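Local coordinates for protein cAMP factor (Mobiluncus curtisii, PDB 6JLC) that probably acts as a secreted pore-forming toxin that takes part in the co-haemolytic lysis of red blood cells, at residues A[20-23]-A[24-28]; A[181-184]-A[185-189]; A[106-109]-A[110-114]. All coordinates share one frame; numbering follows the deposited sequence.

Interaction 1 of 3, residues A[20-23]-A[24-28]; sequences AAVE and TLKEI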
loop_
_atom_site.group_PDB
_atom_site.type_symbol
_atom_site.label_atom_id
_atom_site.label_comp_id
_atom_site.label_asym_id
_atom_site.label_seq_id
_atom_site.Cartn_x
_atom_site.Cartn_y
_atom_site.Cartn_z
ATOM N N ALA A 20 -5.027 8.167 -10.778
ATOM C CA ALA A 20 -3.661 7.753 -10.461
ATOM C C ALA A 20 -3.498 7.451 -8.972
ATOM O O ALA A 20 -2.818 6.487 -8.602
ATOM C CB ALA A 20 -2.665 8.822 -10.903
ATOM N N ALA A 21 -4.095 8.274 -8.099
ATOM C CA ALA A 21 -4.036 7.989 -6.669
ATOM C C ALA A 21 -4.711 6.664 -6.354
ATOM O O ALA A 21 -4.196 5.864 -5.565
ATOM C CB ALA A 21 -4.693 9.118 -5.871
ATOM N N VAL A 22 -5.862 6.407 -6.972
ATOM C CA VAL A 22 -6.592 5.179 -6.674
ATOM C C VAL A 22 -5.807 3.955 -7.150
ATOM O O VAL A 22 -5.783 2.922 -6.472
ATOM C CB VAL A 22 -8.007 5.241 -7.276
ATOM C CG1 VAL A 22 -8.715 3.889 -7.149
ATOM C CG2 VAL A 22 -8.831 6.333 -6.562
ATOM N N GLU A 23 -5.122 4.053 -8.289
ATOM C CA GLU A 23 -4.362 2.885 -8.734
ATOM C C GLU A 23 -3.188 2.603 -7.803
ATOM O O GLU A 23 -2.901 1.440 -7.501
ATOM C CB GLU A 23 -3.915 3.037 -10.192
ATOM C CG GLU A 23 -5.104 3.330 -11.103
ATOM C CD GLU A 23 -4.724 3.710 -12.532
ATOM O OE1 GLU A 23 -3.515 3.694 -12.854
ATOM O OE2 GLU A 23 -5.645 4.036 -13.326
ATOM N N THR A 24 -2.530 3.659 -7.315
ATOM C CA THR A 24 -1.464 3.461 -6.337
ATOM C C THR A 24 -1.998 2.767 -5.092
ATOM O O THR A 24 -1.392 1.816 -4.580
ATOM C CB THR A 24 -0.825 4.805 -5.976
ATOM O OG1 THR A 24 -0.182 5.355 -7.129
ATOM C CG2 THR A 24 0.203 4.622 -4.871
ATOM N N LEU A 25 -3.154 3.224 -4.602
ATOM C CA LEU A 25 -3.702 2.664 -3.375
ATOM C C LEU A 25 -4.118 1.209 -3.554
ATOM O O LEU A 25 -3.924 0.395 -2.646
ATOM C CB LEU A 25 -4.880 3.509 -2.900
ATOM C CG LEU A 25 -4.440 4.893 -2.414
ATOM C CD1 LEU A 25 -5.642 5.811 -2.302
ATOM C CD2 LEU A 25 -3.728 4.779 -1.071
ATOM N N LYS A 26 -4.702 0.864 -4.705
ATOM C CA LYS A 26 -5.100 -0.523 -4.939
ATOM C C LYS A 26 -3.892 -1.455 -4.962
ATOM O O LYS A 26 -3.957 -2.574 -4.440
ATOM C CB LYS A 26 -5.889 -0.630 -6.246
ATOM C CG LYS A 26 -7.329 -0.190 -6.087
ATOM C CD LYS A 26 -8.031 -0.000 -7.414
ATOM C CE LYS A 26 -9.516 0.240 -7.187
ATOM N NZ LYS A 26 -10.250 0.457 -8.465
ATOM N N GLU A 27 -2.784 -1.014 -5.561
ATOM C CA GLU A 27 -1.574 -1.835 -5.574
ATOM C C GLU A 27 -1.066 -2.081 -4.159
ATOM O O GLU A 27 -0.741 -3.213 -3.790
ATOM C CB GLU A 27 -0.483 -1.177 -6.419
ATOM C CG GLU A 27 -0.815 -1.058 -7.891
ATOM C CD GLU A 27 0.194 -0.215 -8.651
ATOM O OE1 GLU A 27 1.279 0.064 -8.094
ATOM O OE2 GLU A 27 -0.102 0.169 -9.803
ATOM N N ILE A 28 -0.994 -1.030 -3.346
ATOM C CA ILE A 28 -0.525 -1.211 -1.977
ATOM C C ILE A 28 -1.490 -2.087 -1.187
ATOM O O ILE A 28 -1.069 -2.908 -0.358
ATOM C CB ILE A 28 -0.313 0.156 -1.304
ATOM C CG1 ILE A 28 0.790 0.925 -2.030
ATOM C CG2 ILE A 28 0.006 -0.009 0.176
ATOM C CD1 ILE A 28 0.828 2.374 -1.658
#

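Interaction 2 of 3, residues A[181-184]-A[185-189]; sequences TYQT and LNKEI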
loop_
_atom_site.group_PDB
_atom_site.type_symbol
_atom_site.label_atom_id
_atom_site.label_comp_id
_atom_site.label_asym_id
_atom_site.label_seq_id
_atom_site.Cartn_x
_atom_site.Cartn_y
_atom_site.Cartn_z
ATOM N N THR A 181 15.736 -30.520 -8.129
ATOM C CA THR A 181 16.055 -29.109 -7.935
ATOM C C THR A 181 14.794 -28.322 -7.599
ATOM O O THR A 181 14.793 -27.464 -6.707
ATOM C CB THR A 181 16.718 -28.536 -9.195
ATOM O OG1 THR A 181 17.903 -29.281 -9.516
ATOM C CG2 THR A 181 17.074 -27.061 -8.989
ATOM N N TYR A 182 13.711 -28.601 -8.322
ATOM C CA TYR A 182 12.429 -27.958 -8.045
ATOM C C TYR A 182 11.945 -28.273 -6.634
ATOM O O TYR A 182 11.508 -27.376 -5.900
ATOM C CB TYR A 182 11.403 -28.421 -9.077
ATOM C CG TYR A 182 10.044 -27.757 -8.994
ATOM C CD1 TYR A 182 9.019 -28.312 -8.230
ATOM C CD2 TYR A 182 9.776 -26.598 -9.711
ATOM C CE1 TYR A 182 7.766 -27.722 -8.177
ATOM C CE2 TYR A 182 8.530 -26.002 -9.668
ATOM C CZ TYR A 182 7.527 -26.561 -8.896
ATOM O OH TYR A 182 6.286 -25.960 -8.856
ATOM N N GLN A 183 12.007 -29.550 -6.244
ATOM C CA GLN A 183 11.466 -29.976 -4.956
ATOM C C GLN A 183 12.265 -29.399 -3.791
ATOM O O GLN A 183 11.685 -28.978 -2.783
ATOM C CB GLN A 183 11.435 -31.505 -4.889
ATOM C CG GLN A 183 10.791 -32.069 -3.635
ATOM C CD GLN A 183 10.585 -33.568 -3.718
ATOM O OE1 GLN A 183 9.551 -34.037 -4.190
ATOM N NE2 GLN A 183 11.571 -34.330 -3.253
ATOM N N THR A 184 13.594 -29.389 -3.900
ATOM C CA THR A 184 14.426 -28.752 -2.879
ATOM C C THR A 184 14.029 -27.296 -2.665
ATOM O O THR A 184 13.927 -26.823 -1.526
ATOM C CB THR A 184 15.895 -28.836 -3.287
ATOM O OG1 THR A 184 16.217 -30.190 -3.599
ATOM C CG2 THR A 184 16.811 -28.309 -2.174
ATOM N N LEU A 185 13.828 -26.557 -3.759
ATOM C CA LEU A 185 13.424 -25.160 -3.626
ATOM C C LEU A 185 12.063 -25.054 -2.945
ATOM O O LEU A 185 11.853 -24.192 -2.082
ATOM C CB LEU A 185 13.395 -24.484 -5.001
ATOM C CG LEU A 185 12.909 -23.030 -5.015
ATOM C CD1 LEU A 185 13.761 -22.163 -4.085
ATOM C CD2 LEU A 185 12.864 -22.452 -6.433
ATOM N N ASN A 186 11.124 -25.929 -3.321
ATOM C CA ASN A 186 9.806 -25.896 -2.685
ATOM C C ASN A 186 9.914 -26.117 -1.179
ATOM O O ASN A 186 9.192 -25.488 -0.401
ATOM C CB ASN A 186 8.885 -26.931 -3.328
ATOM C CG ASN A 186 8.059 -26.344 -4.449
ATOM O OD1 ASN A 186 8.317 -25.231 -4.899
ATOM N ND2 ASN A 186 7.058 -27.083 -4.901
ATOM N N LYS A 187 10.814 -27.007 -0.748
ATOM C CA LYS A 187 11.018 -27.216 0.683
ATOM C C LYS A 187 11.480 -25.935 1.367
ATOM O O LYS A 187 11.050 -25.626 2.486
ATOM C CB LYS A 187 12.028 -28.341 0.909
ATOM C CG LYS A 187 11.523 -29.715 0.481
ATOM C CD LYS A 187 12.676 -30.707 0.350
ATOM C CE LYS A 187 12.203 -32.141 0.530
ATOM N NZ LYS A 187 10.966 -32.423 -0.249
ATOM N N GLU A 188 12.341 -25.164 0.708
ATOM C CA GLU A 188 12.787 -23.914 1.320
ATOM C C GLU A 188 11.676 -22.873 1.319
ATOM O O GLU A 188 11.559 -22.079 2.259
ATOM C CB GLU A 188 14.019 -23.391 0.595
ATOM C CG GLU A 188 15.202 -24.345 0.666
ATOM C CD GLU A 188 15.891 -24.319 2.023
ATOM O OE1 GLU A 188 15.567 -23.430 2.845
ATOM O OE2 GLU A 188 16.757 -25.190 2.264
ATOM N N ILE A 189 10.861 -22.848 0.264
ATOM C CA ILE A 189 9.689 -21.974 0.256
ATOM C C ILE A 189 8.783 -22.305 1.430
ATOM O O ILE A 189 8.295 -21.412 2.138
ATOM C CB ILE A 189 8.944 -22.114 -1.084
ATOM C CG1 ILE A 189 9.813 -21.604 -2.238
ATOM C CG2 ILE A 189 7.623 -21.348 -1.040
ATOM C CD1 ILE A 189 9.186 -21.895 -3.602
#

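Interaction 3 of 3, residues A[106-109]-A[110-114]; sequences SVTR and AIMRV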
loop_
_atom_site.group_PDB
_atom_site.type_symbol
_atom_site.label_atom_id
_atom_site.label_comp_id
_atom_site.label_asym_id
_atom_site.label_seq_id
_atom_site.Cartn_x
_atom_site.Cartn_y
_atom_site.Cartn_z
ATOM N N SER A 106 -4.749 8.598 11.070
ATOM C CA SER A 106 -4.815 9.813 10.267
ATOM C C SER A 106 -5.397 9.529 8.880
ATOM O O SER A 106 -6.241 10.286 8.387
ATOM C CB SER A 106 -3.416 10.434 10.171
ATOM O OG SER A 106 -3.398 11.561 9.316
ATOM N N VAL A 107 -4.980 8.426 8.243
ATOM C CA VAL A 107 -5.562 8.064 6.953
ATOM C C VAL A 107 -7.052 7.770 7.092
ATOM O O VAL A 107 -7.868 8.218 6.278
ATOM C CB VAL A 107 -4.811 6.868 6.332
ATOM C CG1 VAL A 107 -5.591 6.322 5.122
ATOM C CG2 VAL A 107 -3.399 7.289 5.927
ATOM N N THR A 108 -7.430 6.994 8.114
ATOM C CA THR A 108 -8.838 6.636 8.280
ATOM C C THR A 108 -9.698 7.882 8.489
ATOM O O THR A 108 -10.759 8.026 7.871
ATOM C CB THR A 108 -9.008 5.660 9.453
ATOM O OG1 THR A 108 -8.331 4.428 9.150
ATOM C CG2 THR A 108 -10.485 5.376 9.711
ATOM N N ARG A 109 -9.248 8.794 9.360
ATOM C CA ARG A 109 -9.994 10.031 9.584
ATOM C C ARG A 109 -10.136 10.824 8.296
ATOM O O ARG A 109 -11.197 11.392 8.030
ATOM C CB ARG A 109 -9.307 10.892 10.648
ATOM C CG ARG A 109 -9.407 10.344 12.066
ATOM C CD ARG A 109 -8.891 11.382 13.078
ATOM N NE ARG A 109 -9.663 12.623 13.037
ATOM C CZ ARG A 109 -9.141 13.842 12.894
ATOM N NH1 ARG A 109 -7.828 14.006 12.769
ATOM N NH2 ARG A 109 -9.939 14.901 12.878
ATOM N N ALA A 110 -9.065 10.878 7.489
ATOM C CA ALA A 110 -9.114 11.593 6.213
ATOM C C ALA A 110 -10.128 10.961 5.265
ATOM O O ALA A 110 -10.863 11.670 4.563
ATOM C CB ALA A 110 -7.729 11.622 5.559
ATOM N N ILE A 111 -10.182 9.624 5.227
ATOM C CA ILE A 111 -11.160 8.951 4.364
ATOM C C ILE A 111 -12.576 9.231 4.847
ATOM O O ILE A 111 -13.495 9.465 4.046
ATOM C CB ILE A 111 -10.892 7.436 4.312
ATOM C CG1 ILE A 111 -9.577 7.144 3.579
ATOM C CG2 ILE A 111 -12.053 6.718 3.605
ATOM C CD1 ILE A 111 -9.091 5.712 3.767
ATOM N N MET A 112 -12.796 9.144 6.161
ATOM C CA MET A 112 -14.128 9.435 6.684
ATOM C C MET A 112 -14.551 10.858 6.328
ATOM O O MET A 112 -15.702 11.093 5.940
ATOM C CB MET A 112 -14.172 9.219 8.202
ATOM C CG MET A 112 -13.852 7.794 8.647
ATOM S SD MET A 112 -14.965 6.577 7.900
ATOM C CE MET A 112 -16.528 7.039 8.651
ATOM N N ARG A 113 -13.622 11.815 6.419
ATOM C CA ARG A 113 -13.961 13.200 6.092
ATOM C C ARG A 113 -14.230 13.372 4.601
ATOM O O ARG A 113 -15.202 14.024 4.211
ATOM C CB ARG A 113 -12.845 14.146 6.545
ATOM C CG ARG A 113 -13.245 15.627 6.577
ATOM C CD ARG A 113 -14.389 15.870 7.554
ATOM N NE ARG A 113 -13.896 15.857 8.936
ATOM C CZ ARG A 113 -14.662 15.921 10.027
ATOM N NH1 ARG A 113 -15.987 16.005 9.927
ATOM N NH2 ARG A 113 -14.092 15.895 11.235
ATOM N N VAL A 114 -13.374 12.808 3.740
ATOM C CA VAL A 114 -13.571 13.058 2.312
ATOM C C VAL A 114 -14.878 12.441 1.812
ATOM O O VAL A 114 -15.450 12.917 0.820
ATOM C CB VAL A 114 -12.341 12.576 1.514
ATOM C CG1 VAL A 114 -12.396 11.083 1.270
ATOM C CG2 VAL A 114 -12.215 13.355 0.191
#

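Interaction 1 of 3, residues A[20-23]-A[24-28]
The carbonyl oxygen V22 O takes the shortest hydrogen bond here, from K26 N at 2.9 Å, with an N-H...O angle of 160°. It is one of four successive i to i+4 bonds, from T24, L25, K26 and E27 back to A20, A21, V22 and E23, which identify an alpha-helical stretch inside helix 8-31 of the helical C-terminal part of CAMP factor. Over the same oxygen runs the aliphatic part of K26, whose CG lies 3.5 Å from V22 O. The lysine is stretched out from CG onward and keeps company with the valine, both heading in one direction. V22 CG1, anti to the backbone N (chi1 172°), thereby meets K26 CE at 3.7 Å. Beyond this pair K26 makes a cation-pi contact with F45, and V22 packs on F45 and A48 of helix 41-59. A different face carries L25, which is buried against F41 and L44 of helix 41-59 and V85 of helix 68-91; its CG passes 3.3 Å from A21 O. On the exposed face E23 and E27 are both extended, and their nearest carboxylate oxygens, E23 OE1 and E27 OE2, stay 5.8 Å apart, while E27 CG approaches E23 O to 3.3 Å.

Interaction 2 of 3, residues A[181-184]-A[185-189]
Y182 and Q183 both place CG anti to the backbone N (chi1 about -175°), which sends the Y182 ring slantwise across N186 and the Q183 chain across the end of K187. Both pairs are i, i+4 neighbours on one alpha helix, 179-197, near its N-terminal end. The tyrosine meets the asparagine through one side of its ring: Y182 CE1 lies 3.4 Å from N186 ND2, and N186 OD1 sits over one ring face. Ring and amide planes are 55° apart, so the contact is neither a flat stack nor a perpendicular one. The polar end of N186 is held from outside, since OD1 accepts a hydrogen bond from R169 of helix 152-173, against which Y182 also packs.

K187 folds back at its last torsion (chi4 46°). This bend brings K187 NZ to 3.4 Å from Q183 CG, so the ammonium lies against the glutamine's CG methylene; Q183 NE2, another donor, is 3.6 Å from K187 NZ with no bond between them. Beneath these side chains the backbone bonds are regular, the shorter ones being N186 N to Y182 O and K187 N to Q183 O, both 3.0 Å. L185 turns to a buried face, with R169 on one helix and A216 of helix 203-222 on another. E188 forms a salt bridge through OE2 with K191, while E188 CG rests 3.5 Å from T184 O.

Interaction 3 of 3, residues A[106-109]-A[110-114]
From S106 to R109, each carbonyl oxygen accepts the amide four residues on: A110 N to S106 O measures 3.0 Å, and I111 N to V107 O, M112 N to T108 O and R113 N to R109 O are each 2.9 Å. M112 N is the straightest of these donors, with an N-H...O angle of 168°. All nine residues have helical phi and psi, although psi of V114 has opened to -24° at the end of the helix.

On the buried side V107 and I111 supply the apolar contact. V107 CG1, anti to the backbone N (chi1 169°), touches I111 CD1 at 3.8 Å, and the two side chains are set at a slant to each other. I111 CG1 also lies 3.4 Å from V107 O, so the isoleucine chain runs past the carbonyl before reaching the valine methyl. This is core packing in the all-helical C-terminal part of CAMP factor: V107 touches V85 of helix 68-91 and L131 of helix 121-139, I111 reaches F41 and L44 of helix 41-59, and A110 packs on L77 and I81.

S106 is buried, and S106 OG is hydrogen-bonded to D130 OD2, the same oxygen to which R109 NH1 makes only a long, weak ion pair. On the outer side M112 CG passes 3.2 Å from T108 O before the chain bends, and M112 also lies against E40 and K43. R109 and R113 bring like charges near each other, R109 NH2 to R113 NH2 at 4.6 Å; R113 packs on S127.

Overall arrangement
Each contact lies within a single helix, joining residues about one helical turn apart, so none closes a loop; they follow one another without nesting or crossing. From the N terminus, interaction 1 comes first on helix 8-31, then interaction 3 on helix 97-114, and interaction 2 on helix 179-197. Interactions 1 and 3 have centres about 16 Å apart and share partners: both pack on helices 41-59 and 68-91, where F41, L44 and V85 meet side chains from each, placing them in one helical bundle. Interaction 2 belongs to another group, packed on helices 152-173 and 203-222; its centre is about 34 Å from that of interaction 1 and 44 Å from that of interaction 3.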